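Local atomic coordinates of (S)-ureidoglycine aminohydrolase (Escherichia coli, PDB entry 1RC6), a protein that catalyses the manganese-dependent hydrolysis of S-ureidoglycine to S-ureidoglycolate and ammonia, a deamination step in allantoin degradation. Residues A27-D32 with G225-M230; V165-F170 with H182-A187; Y205-Q210 with A246-Y251; V212-N217 with L235-G240. All blocks are in the same frame, centred on the assembly; numbering follows the deposited sequence.

Interaction 1 (A27-D32 with G225-M230)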
# COMPACT_ATOMS: atom_id res chain seq x y z
N ALA A 27 -12.65 4.05 -5.68
CA ALA A 27 -13.11 2.67 -5.69
C ALA A 27 -12.85 2.06 -4.33
O ALA A 27 -11.79 2.25 -3.76
CB ALA A 27 -12.37 1.88 -6.74
N LEU A 28 -13.84 1.35 -3.80
CA LEU A 28 -13.69 0.69 -2.52
C LEU A 28 -13.65 -0.78 -2.89
O LEU A 28 -14.57 -1.30 -3.49
CB LEU A 28 -14.88 0.99 -1.60
CG LEU A 28 -14.97 0.33 -0.22
CD1 LEU A 28 -15.24 -1.15 -0.38
CD2 LEU A 28 -13.70 0.55 0.56
N LEU A 29 -12.55 -1.43 -2.55
CA LEU A 29 -12.37 -2.84 -2.86
C LEU A 29 -12.19 -3.62 -1.58
O LEU A 29 -11.59 -3.14 -0.63
CB LEU A 29 -11.14 -3.04 -3.74
CG LEU A 29 -11.27 -2.98 -5.26
CD1 LEU A 29 -12.37 -2.04 -5.70
CD2 LEU A 29 -9.93 -2.56 -5.82
N THR A 30 -12.71 -4.84 -1.57
CA THR A 30 -12.59 -5.71 -0.42
C THR A 30 -11.89 -6.97 -0.87
O THR A 30 -12.54 -8.00 -1.05
CB THR A 30 -13.97 -6.08 0.13
OG1 THR A 30 -14.70 -4.89 0.47
CG2 THR A 30 -13.80 -6.97 1.37
N PRO A 31 -10.55 -6.91 -1.04
CA PRO A 31 -9.69 -8.03 -1.48
C PRO A 31 -10.15 -9.43 -1.07
O PRO A 31 -9.83 -10.43 -1.73
CB PRO A 31 -8.31 -7.66 -0.92
CG PRO A 31 -8.58 -6.54 0.07
CD PRO A 31 -9.71 -5.80 -0.56
N ASP A 32 -10.90 -9.50 0.02
CA ASP A 32 -11.43 -10.77 0.49
C ASP A 32 -12.36 -11.27 -0.60
O ASP A 32 -12.11 -12.31 -1.23
CB ASP A 32 -12.21 -10.54 1.78
CG ASP A 32 -11.54 -9.53 2.68
OD1 ASP A 32 -11.38 -8.36 2.26
OD2 ASP A 32 -11.16 -9.92 3.81
N GLY A 225 -8.59 -4.59 6.28
CA GLY A 225 -8.70 -5.46 5.13
C GLY A 225 -9.24 -4.78 3.88
O GLY A 225 -9.05 -5.27 2.77
N ASP A 226 -9.91 -3.65 4.05
CA ASP A 226 -10.45 -2.91 2.92
C ASP A 226 -9.36 -2.15 2.18
O ASP A 226 -8.33 -1.81 2.76
CB ASP A 226 -11.50 -1.89 3.39
CG ASP A 226 -12.81 -2.54 3.80
OD1 ASP A 226 -13.71 -1.79 4.25
OD2 ASP A 226 -12.95 -3.78 3.69
N TYR A 227 -9.60 -1.88 0.90
CA TYR A 227 -8.65 -1.14 0.09
C TYR A 227 -9.41 -0.03 -0.58
O TYR A 227 -10.53 -0.23 -1.03
CB TYR A 227 -8.03 -2.02 -0.99
CG TYR A 227 -7.09 -1.24 -1.88
CD1 TYR A 227 -5.81 -0.90 -1.45
CD2 TYR A 227 -7.51 -0.79 -3.12
CE1 TYR A 227 -4.97 -0.12 -2.24
CE2 TYR A 227 -6.68 -0.01 -3.93
CZ TYR A 227 -5.42 0.32 -3.49
OH TYR A 227 -4.61 1.07 -4.29
N ILE A 228 -8.80 1.14 -0.69
CA ILE A 228 -9.48 2.25 -1.31
C ILE A 228 -8.63 2.99 -2.32
O ILE A 228 -7.50 3.38 -2.03
CB ILE A 228 -9.90 3.28 -0.25
CG1 ILE A 228 -10.59 2.57 0.90
CG2 ILE A 228 -10.81 4.32 -0.88
CD1 ILE A 228 -10.86 3.48 2.07
N PHE A 229 -9.18 3.18 -3.52
CA PHE A 229 -8.48 3.92 -4.55
C PHE A 229 -9.08 5.31 -4.69
O PHE A 229 -10.21 5.46 -5.14
CB PHE A 229 -8.57 3.23 -5.91
CG PHE A 229 -8.06 4.08 -7.03
CD1 PHE A 229 -8.91 4.52 -8.04
CD2 PHE A 229 -6.71 4.46 -7.07
CE1 PHE A 229 -8.43 5.34 -9.07
CE2 PHE A 229 -6.23 5.27 -8.09
CZ PHE A 229 -7.08 5.71 -9.09
N MET A 230 -8.31 6.32 -4.30
CA MET A 230 -8.75 7.70 -4.38
C MET A 230 -8.11 8.30 -5.62
O MET A 230 -6.91 8.58 -5.64
CB MET A 230 -8.28 8.45 -3.13
CG MET A 230 -8.70 7.82 -1.80
SD MET A 230 -7.75 8.50 -0.38
CE MET A 230 -7.93 7.21 0.84
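This contact pairs an N-terminal strand with the C-terminal cupin sheet, so that residues near the start of the chain extend a sheet built mostly from its end. Residues 27-29 run antiparallel to 227-230. A27 with F229 and L29 with Y227 are hydrogen-bonded pairs. L28 with I228 is the non-hydrogen-bonded pair between them. F229 N reaches A27 O at 2.8 Å and is nearly straight, at 170°. L29 N gives Y227 O a similar bond of 2.8 Å. Y227 N returns one to L29 O, almost along the C=O axis.

L28 and I228 share one face. The L28 side chain swings its CG anti to the backbone N, and CD2 crosses obliquely to meet I228 CG1 at 3.7 Å. On the other face L29 and Y227 lie side by side, with L29 CD2 4.0 Å from Y227 CD2. P31 crosses the root of Y227 at about a right angle, its CD 4.2 Å from Y227 CB.

The polar ends of D226 and Y227 find their partners in other parts of the chain. D226 OD1 forms a salt bridge with R18 and also accepts a hydrogen bond from K223 N. Y227 OH is hydrogen-bonded to S51 and D61. The contact itself is therefore held by backbone bonds and apolar packing, while the buried carboxylate and phenol are satisfied from outside it.

Interaction 2 (V165-F170 with H182-A187)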
# COMPACT_ATOMS: atom_id res chain seq x y z
N VAL A 165 -3.99 10.92 16.49
CA VAL A 165 -3.46 11.08 15.14
C VAL A 165 -1.94 10.94 15.12
O VAL A 165 -1.24 11.43 16.00
CB VAL A 165 -3.84 12.46 14.54
CG1 VAL A 165 -3.35 12.56 13.11
CG2 VAL A 165 -5.33 12.65 14.59
N ILE A 166 -1.43 10.27 14.10
CA ILE A 166 -0.01 10.06 13.94
C ILE A 166 0.28 9.84 12.46
O ILE A 166 -0.28 8.93 11.84
CB ILE A 166 0.47 8.80 14.69
CG1 ILE A 166 0.28 8.95 16.20
CG2 ILE A 166 1.94 8.54 14.37
CD1 ILE A 166 0.72 7.72 16.99
N LEU A 167 1.13 10.68 11.88
CA LEU A 167 1.49 10.51 10.48
C LEU A 167 2.86 9.87 10.42
O LEU A 167 3.72 10.17 11.24
CB LEU A 167 1.55 11.85 9.76
CG LEU A 167 2.08 11.69 8.34
CD1 LEU A 167 1.14 10.77 7.57
CD2 LEU A 167 2.20 13.03 7.64
N LEU A 168 3.05 8.95 9.48
CA LEU A 168 4.35 8.33 9.29
C LEU A 168 4.79 8.52 7.84
O LEU A 168 3.99 8.38 6.92
CB LEU A 168 4.31 6.84 9.61
CG LEU A 168 3.78 6.44 10.98
CD1 LEU A 168 4.20 5.00 11.27
CD2 LEU A 168 4.34 7.37 12.06
N ASP A 169 6.06 8.87 7.66
CA ASP A 169 6.62 9.04 6.33
C ASP A 169 7.65 7.93 6.17
O ASP A 169 8.63 7.86 6.91
CB ASP A 169 7.28 10.41 6.18
CG ASP A 169 6.30 11.54 6.33
OD1 ASP A 169 5.08 11.27 6.38
OD2 ASP A 169 6.75 12.72 6.41
N PHE A 170 7.41 7.05 5.20
CA PHE A 170 8.27 5.91 4.95
C PHE A 170 9.53 6.17 4.16
O PHE A 170 10.52 5.48 4.33
CB PHE A 170 7.48 4.83 4.24
CG PHE A 170 6.70 3.96 5.15
CD1 PHE A 170 7.24 2.78 5.63
CD2 PHE A 170 5.40 4.30 5.52
CE1 PHE A 170 6.50 1.96 6.48
CE2 PHE A 170 4.66 3.49 6.38
CZ PHE A 170 5.22 2.31 6.86
N HIS A 182 2.73 6.38 3.26
CA HIS A 182 2.43 6.91 4.59
C HIS A 182 1.47 6.00 5.33
O HIS A 182 0.74 5.22 4.72
CB HIS A 182 1.79 8.30 4.50
CG HIS A 182 2.60 9.31 3.77
ND1 HIS A 182 2.57 9.44 2.40
CD2 HIS A 182 3.48 10.24 4.21
CE1 HIS A 182 3.39 10.42 2.03
NE2 HIS A 182 3.95 10.92 3.11
N ILE A 183 1.47 6.11 6.65
CA ILE A 183 0.56 5.35 7.48
C ILE A 183 -0.10 6.37 8.41
O ILE A 183 0.59 7.16 9.04
CB ILE A 183 1.29 4.31 8.35
CG1 ILE A 183 1.46 3.00 7.59
CG2 ILE A 183 0.49 4.08 9.64
CD1 ILE A 183 2.16 1.89 8.39
N LEU A 184 -1.43 6.36 8.46
CA LEU A 184 -2.17 7.27 9.34
C LEU A 184 -2.84 6.43 10.43
O LEU A 184 -3.42 5.38 10.14
CB LEU A 184 -3.24 8.04 8.55
CG LEU A 184 -2.90 9.49 8.23
CD1 LEU A 184 -3.94 10.10 7.31
CD2 LEU A 184 -2.81 10.28 9.52
N SER A 185 -2.74 6.88 11.67
CA SER A 185 -3.33 6.14 12.78
C SER A 185 -4.25 7.06 13.59
O SER A 185 -3.97 8.24 13.73
CB SER A 185 -2.22 5.58 13.68
OG SER A 185 -2.67 4.48 14.46
N PHE A 186 -5.35 6.50 14.08
CA PHE A 186 -6.32 7.24 14.89
C PHE A 186 -6.70 6.45 16.13
O PHE A 186 -7.38 5.42 16.03
CB PHE A 186 -7.61 7.53 14.11
CG PHE A 186 -7.43 8.47 12.97
CD1 PHE A 186 -6.81 8.06 11.80
CD2 PHE A 186 -7.92 9.77 13.05
CE1 PHE A 186 -6.67 8.94 10.71
CE2 PHE A 186 -7.80 10.65 11.97
CZ PHE A 186 -7.17 10.24 10.80
N ALA A 187 -6.27 6.92 17.29
CA ALA A 187 -6.58 6.26 18.55
C ALA A 187 -8.09 6.35 18.74
O ALA A 187 -8.74 7.26 18.22
CB ALA A 187 -5.86 6.94 19.70
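Strands 166-169 and 179-186 form a beta hairpin at the edge of the C-terminal cupin sheet. L168 and I183 lie side by side on one face and point the same way, CB to CB at 4.1 Å. Just after the strand, F170 presents the edge of its ring to I183. I183 CG1 lies in the plane of that ring, and I183 CD1 is 3.4 Å from F170 CZ. Y108, from the N-terminal half, meets the F170 ring edge-to-face. An alanine in place of F170 would remove the ring and would probably loosen the packing around the I183 tip and lose the contact with Y108.

D169 and H182 lie on the other face. Their side chains cross obliquely, the carboxylate turned 89° from the imidazole. D169 OD1 sits in the plane of the H182 ring, at its edge. It is 3.5 Å from H182 NE2, but the angle is too poor for a hydrogen bond. The H182 ring also meets that of Y251, with planes about 25° apart.

L167 CD1 touches H182 CB at 4.0 Å. At the far end V165 runs alongside F186. The firmest backbone bond is S185 N to I166 O, 3.2 Å long and in the carbonyl plane.

Interaction 3 (Y205-Q210 with A246-Y251)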
# COMPACT_ATOMS: atom_id res chain seq x y z
N TYR A 205 -4.79 0.93 2.07
CA TYR A 205 -5.17 -0.38 2.57
C TYR A 205 -5.34 -0.18 4.07
O TYR A 205 -4.41 0.25 4.75
CB TYR A 205 -4.07 -1.41 2.33
CG TYR A 205 -4.40 -2.77 2.89
CD1 TYR A 205 -5.32 -3.61 2.26
CD2 TYR A 205 -3.80 -3.23 4.07
CE1 TYR A 205 -5.63 -4.87 2.77
CE2 TYR A 205 -4.11 -4.49 4.60
CZ TYR A 205 -5.02 -5.30 3.94
OH TYR A 205 -5.32 -6.55 4.45
N ILE A 206 -6.53 -0.48 4.58
CA ILE A 206 -6.82 -0.32 5.99
C ILE A 206 -6.10 -1.39 6.79
O ILE A 206 -6.45 -2.57 6.72
CB ILE A 206 -8.30 -0.43 6.26
CG1 ILE A 206 -9.05 0.52 5.33
CG2 ILE A 206 -8.59 -0.12 7.72
CD1 ILE A 206 -8.67 1.97 5.50
N LEU A 207 -5.10 -0.96 7.55
CA LEU A 207 -4.28 -1.87 8.36
C LEU A 207 -4.95 -2.41 9.61
O LEU A 207 -4.73 -3.56 9.99
CB LEU A 207 -2.99 -1.17 8.75
CG LEU A 207 -2.00 -0.98 7.61
CD1 LEU A 207 -0.82 -0.18 8.09
CD2 LEU A 207 -1.57 -2.35 7.09
N SER A 208 -5.75 -1.57 10.26
CA SER A 208 -6.41 -2.01 11.47
C SER A 208 -7.51 -1.07 11.90
O SER A 208 -7.66 0.03 11.37
CB SER A 208 -5.40 -2.13 12.61
OG SER A 208 -5.02 -0.84 13.07
N GLY A 209 -8.29 -1.53 12.87
CA GLY A 209 -9.37 -0.73 13.39
C GLY A 209 -10.57 -0.72 12.49
O GLY A 209 -10.78 -1.61 11.67
N GLN A 210 -11.37 0.33 12.63
CA GLN A 210 -12.58 0.48 11.86
C GLN A 210 -12.93 1.95 11.88
O GLN A 210 -12.77 2.62 12.90
CB GLN A 210 -13.69 -0.33 12.51
CG GLN A 210 -15.08 0.01 12.03
CD GLN A 210 -16.14 -0.82 12.73
OE1 GLN A 210 -16.17 -0.88 13.96
NE2 GLN A 210 -17.01 -1.45 11.95
N ALA A 246 -7.43 0.79 17.16
CA ALA A 246 -6.89 2.00 16.55
C ALA A 246 -7.01 1.97 15.02
O ALA A 246 -6.44 1.10 14.35
CB ALA A 246 -5.43 2.18 16.95
N PHE A 247 -7.74 2.94 14.47
CA PHE A 247 -7.97 3.05 13.03
C PHE A 247 -6.72 3.51 12.26
O PHE A 247 -6.38 4.69 12.27
CB PHE A 247 -9.14 4.02 12.78
CG PHE A 247 -9.52 4.17 11.34
CD1 PHE A 247 -9.81 3.06 10.55
CD2 PHE A 247 -9.61 5.44 10.77
CE1 PHE A 247 -10.19 3.20 9.20
CE2 PHE A 247 -10.00 5.60 9.42
CZ PHE A 247 -10.29 4.48 8.64
N SER A 248 -6.03 2.59 11.60
CA SER A 248 -4.84 2.95 10.84
C SER A 248 -4.77 2.33 9.45
O SER A 248 -5.14 1.17 9.25
CB SER A 248 -3.57 2.56 11.60
OG SER A 248 -3.35 1.16 11.54
N TYR A 249 -4.29 3.11 8.48
CA TYR A 249 -4.15 2.63 7.12
C TYR A 249 -2.89 3.15 6.44
O TYR A 249 -2.40 4.23 6.75
CB TYR A 249 -5.37 3.00 6.28
CG TYR A 249 -5.59 4.48 6.09
CD1 TYR A 249 -6.35 5.22 7.00
CD2 TYR A 249 -5.09 5.13 4.97
CE1 TYR A 249 -6.61 6.59 6.78
CE2 TYR A 249 -5.33 6.50 4.75
CZ TYR A 249 -6.10 7.21 5.65
OH TYR A 249 -6.33 8.54 5.41
N ILE A 250 -2.36 2.35 5.52
CA ILE A 250 -1.16 2.71 4.78
C ILE A 250 -1.59 3.19 3.41
O ILE A 250 -2.57 2.68 2.87
CB ILE A 250 -0.22 1.50 4.65
CG1 ILE A 250 1.07 1.92 3.95
CG2 ILE A 250 -0.94 0.36 3.91
CD1 ILE A 250 2.15 0.87 4.04
N TYR A 251 -0.88 4.16 2.85
CA TYR A 251 -1.26 4.66 1.54
C TYR A 251 -0.13 5.32 0.77
O TYR A 251 0.74 5.97 1.34
CB TYR A 251 -2.42 5.65 1.66
CG TYR A 251 -2.04 7.00 2.21
CD1 TYR A 251 -2.01 7.24 3.59
CD2 TYR A 251 -1.73 8.06 1.35
CE1 TYR A 251 -1.68 8.51 4.10
CE2 TYR A 251 -1.40 9.33 1.85
CZ TYR A 251 -1.38 9.54 3.22
OH TYR A 251 -1.03 10.79 3.70
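A classic beta bulge marks this antiparallel pair in the C-terminal cupin sheet: L207 and S208 both face S248. S248 O takes two N-H groups, a weak bond from L207 N and a better one of 3.0 Å from S208 N. S248 N returns a bond to S208 O, approaching from above the carbonyl plane. Before the bulge the pairing is regular. Y205 N binds I250 O at 2.9 Å, nearly along the C=O axis, and I250 N binds Y205 O.

The two serines add a short chain of side-chain hydrogen bonds. Both hold OG between the backbone N and the carbonyl carbon. S248 OG donates to S208 OG at 3.0 Å, and S208 OG donates onward to A246 O.

Apolar groups flank this core. I206 turns its CD1 onto Y249 CB at 3.5 Å, while its CG2 meets F247 CE1 at 4.0 Å. Y249 is a probable substrate-binding residue, by similarity. Its CG takes the crowded position between the backbone N and the carbonyl carbon (chi1 64°), and I206 CD1 packs against the root of the side chain. L207 crosses obliquely over I250 on the other side of the sheet. There Y86 of the N-terminal half touches both L207 and I250.

G209 follows the bulge with a positive phi of 77°, which favours glycine. A side chain at this position would run into A246 and F247. The F247 ring carries the G209 carbonyl carbon at its edge, and F247 CD1 comes to 3.6 Å from Q210 C.

Interaction 4 (V212-N217 with L235-G240)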
# COMPACT_ATOMS: atom_id res chain seq x y z
N VAL A 212 -14.99 5.37 9.32
CA VAL A 212 -15.94 5.73 8.28
C VAL A 212 -15.29 6.74 7.35
O VAL A 212 -14.72 7.74 7.79
CB VAL A 212 -17.23 6.31 8.88
CG1 VAL A 212 -18.19 6.70 7.77
CG2 VAL A 212 -17.88 5.28 9.79
N TYR A 213 -15.39 6.47 6.06
CA TYR A 213 -14.81 7.33 5.05
C TYR A 213 -15.91 8.06 4.30
O TYR A 213 -17.05 7.62 4.26
CB TYR A 213 -14.01 6.50 4.05
CG TYR A 213 -12.53 6.80 4.05
CD1 TYR A 213 -11.75 6.58 5.18
CD2 TYR A 213 -11.90 7.28 2.90
CE1 TYR A 213 -10.38 6.84 5.18
CE2 TYR A 213 -10.54 7.55 2.88
CZ TYR A 213 -9.78 7.33 4.02
OH TYR A 213 -8.43 7.60 4.00
N ASN A 214 -15.54 9.19 3.71
CA ASN A 214 -16.46 9.98 2.93
C ASN A 214 -15.81 10.24 1.59
O ASN A 214 -15.10 11.24 1.41
CB ASN A 214 -16.75 11.32 3.62
CG ASN A 214 -17.66 12.21 2.81
OD1 ASN A 214 -18.85 11.92 2.66
ND2 ASN A 214 -17.11 13.28 2.26
N LEU A 215 -16.03 9.33 0.65
CA LEU A 215 -15.46 9.44 -0.68
C LEU A 215 -16.21 10.46 -1.54
O LEU A 215 -15.98 11.66 -1.42
CB LEU A 215 -15.44 8.06 -1.36
CG LEU A 215 -14.66 6.94 -0.67
CD1 LEU A 215 -13.23 7.39 -0.41
CD2 LEU A 215 -15.33 6.56 0.65
N ASP A 216 -17.09 9.97 -2.40
CA ASP A 216 -17.86 10.87 -3.26
C ASP A 216 -19.12 11.33 -2.54
O ASP A 216 -20.24 11.02 -2.94
CB ASP A 216 -18.20 10.19 -4.58
CG ASP A 216 -17.02 10.17 -5.55
OD1 ASP A 216 -17.12 9.51 -6.61
OD2 ASP A 216 -15.99 10.81 -5.25
N ASN A 217 -18.90 12.07 -1.46
CA ASN A 217 -19.97 12.62 -0.64
C ASN A 217 -20.82 11.58 0.06
O ASN A 217 -21.85 11.92 0.64
CB ASN A 217 -20.87 13.52 -1.47
CG ASN A 217 -20.16 14.76 -1.94
OD1 ASN A 217 -20.75 15.62 -2.59
ND2 ASN A 217 -18.87 14.85 -1.63
N LEU A 235 -12.11 14.31 -3.33
CA LEU A 235 -12.09 14.75 -1.93
C LEU A 235 -12.32 13.60 -0.97
O LEU A 235 -13.35 12.92 -1.04
CB LEU A 235 -13.14 15.84 -1.68
CG LEU A 235 -13.48 16.07 -0.19
CD1 LEU A 235 -12.22 16.31 0.63
CD2 LEU A 235 -14.42 17.26 -0.08
N GLN A 236 -11.38 13.41 -0.06
CA GLN A 236 -11.45 12.33 0.92
C GLN A 236 -11.76 12.85 2.32
O GLN A 236 -11.67 14.04 2.60
CB GLN A 236 -10.13 11.57 0.94
CG GLN A 236 -9.46 11.42 -0.43
CD GLN A 236 -10.28 10.58 -1.41
OE1 GLN A 236 -9.97 10.53 -2.60
NE2 GLN A 236 -11.32 9.92 -0.91
N ALA A 237 -12.11 11.93 3.21
CA ALA A 237 -12.42 12.25 4.59
C ALA A 237 -12.77 10.97 5.34
O ALA A 237 -13.44 10.10 4.81
CB ALA A 237 -13.58 13.22 4.64
N GLY A 238 -12.30 10.86 6.58
CA GLY A 238 -12.59 9.67 7.36
C GLY A 238 -12.29 9.90 8.82
O GLY A 238 -11.66 10.89 9.17
N TYR A 239 -12.74 8.99 9.68
CA TYR A 239 -12.48 9.15 11.10
C TYR A 239 -12.52 7.82 11.83
O TYR A 239 -13.23 6.90 11.43
CB TYR A 239 -13.51 10.12 11.71
CG TYR A 239 -14.91 9.56 11.84
CD1 TYR A 239 -15.25 8.72 12.90
CD2 TYR A 239 -15.90 9.83 10.88
CE1 TYR A 239 -16.52 8.17 13.02
CE2 TYR A 239 -17.18 9.28 10.99
CZ TYR A 239 -17.48 8.46 12.07
OH TYR A 239 -18.74 7.91 12.19
N GLY A 240 -11.73 7.71 12.90
CA GLY A 240 -11.68 6.49 13.67
C GLY A 240 -13.02 6.20 14.32
O GLY A 240 -13.88 7.07 14.38
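Y239 and V212 form the hydrogen-bonded pair of two antiparallel strands in the smaller sheet of the C-terminal cupin. V212 N binds Y239 O at 3.1 Å, and Y239 N binds V212 O in return. From CB, Y239 places CG between its backbone N and carbonyl carbon (chi1 72°), which lays the ring along V212. CD2 passes V212 O at 3.9 Å. CE2 then rests on V212 CB at 3.6 Å, and CZ lies against both V212 CB and CG2. The tip, OH, lies 3.7 Å from V212 CG2. W219 of strand 219-223 touches both Y239 and V212. An alanine in place of Y239 would remove the ring and would probably leave V212 less covered and lose the contact with W219.

Next along the ladder, Y213 faces G238. A CB on G238 would collide with Y213 CD1, so glycine lets the tyrosine lie close to the strand. A237 O sits over one face of the Y213 ring, 3.5 Å above its plane and toward the rim. The same oxygen accepts a hydrogen bond from N214 N. Q236, which by similarity probably binds both Mn(2+) and substrate, bends at chi2 so that NE2 lies against L215 CD1, while OE1 is hydrogen-bonded to S234.

Strand 234-240 lies between strands 193-198 and 210-214, and strand 219-223 flanks the latter. Across the barrel, Y213 and L215 pack on I228 of strand 227-230.

Interactions 1, 2 and 3 lie in one seven-stranded antiparallel sheet. Interaction 4 lies in the four-stranded sheet that faces it. Strand 202-208 sits beside 227-230, and 247-254 beside 179-186, so interaction 3 joins 1 to 2. The centres of interactions 1 and 2 are about 19 Å apart. The centre of interaction 4 is about 13 Å from those of interactions 1 and 3. Interaction 1 opens first, with strand 26-29 from near the N-terminus. Interaction 2 closes before 3 opens, and 4 falls between the segments of 3. Segment 225-230 comes between those of 4. Together they tie parts of both sheets of the C-terminal cupin barrel, where Q236 and Y249 probably belong to the manganese and substrate site.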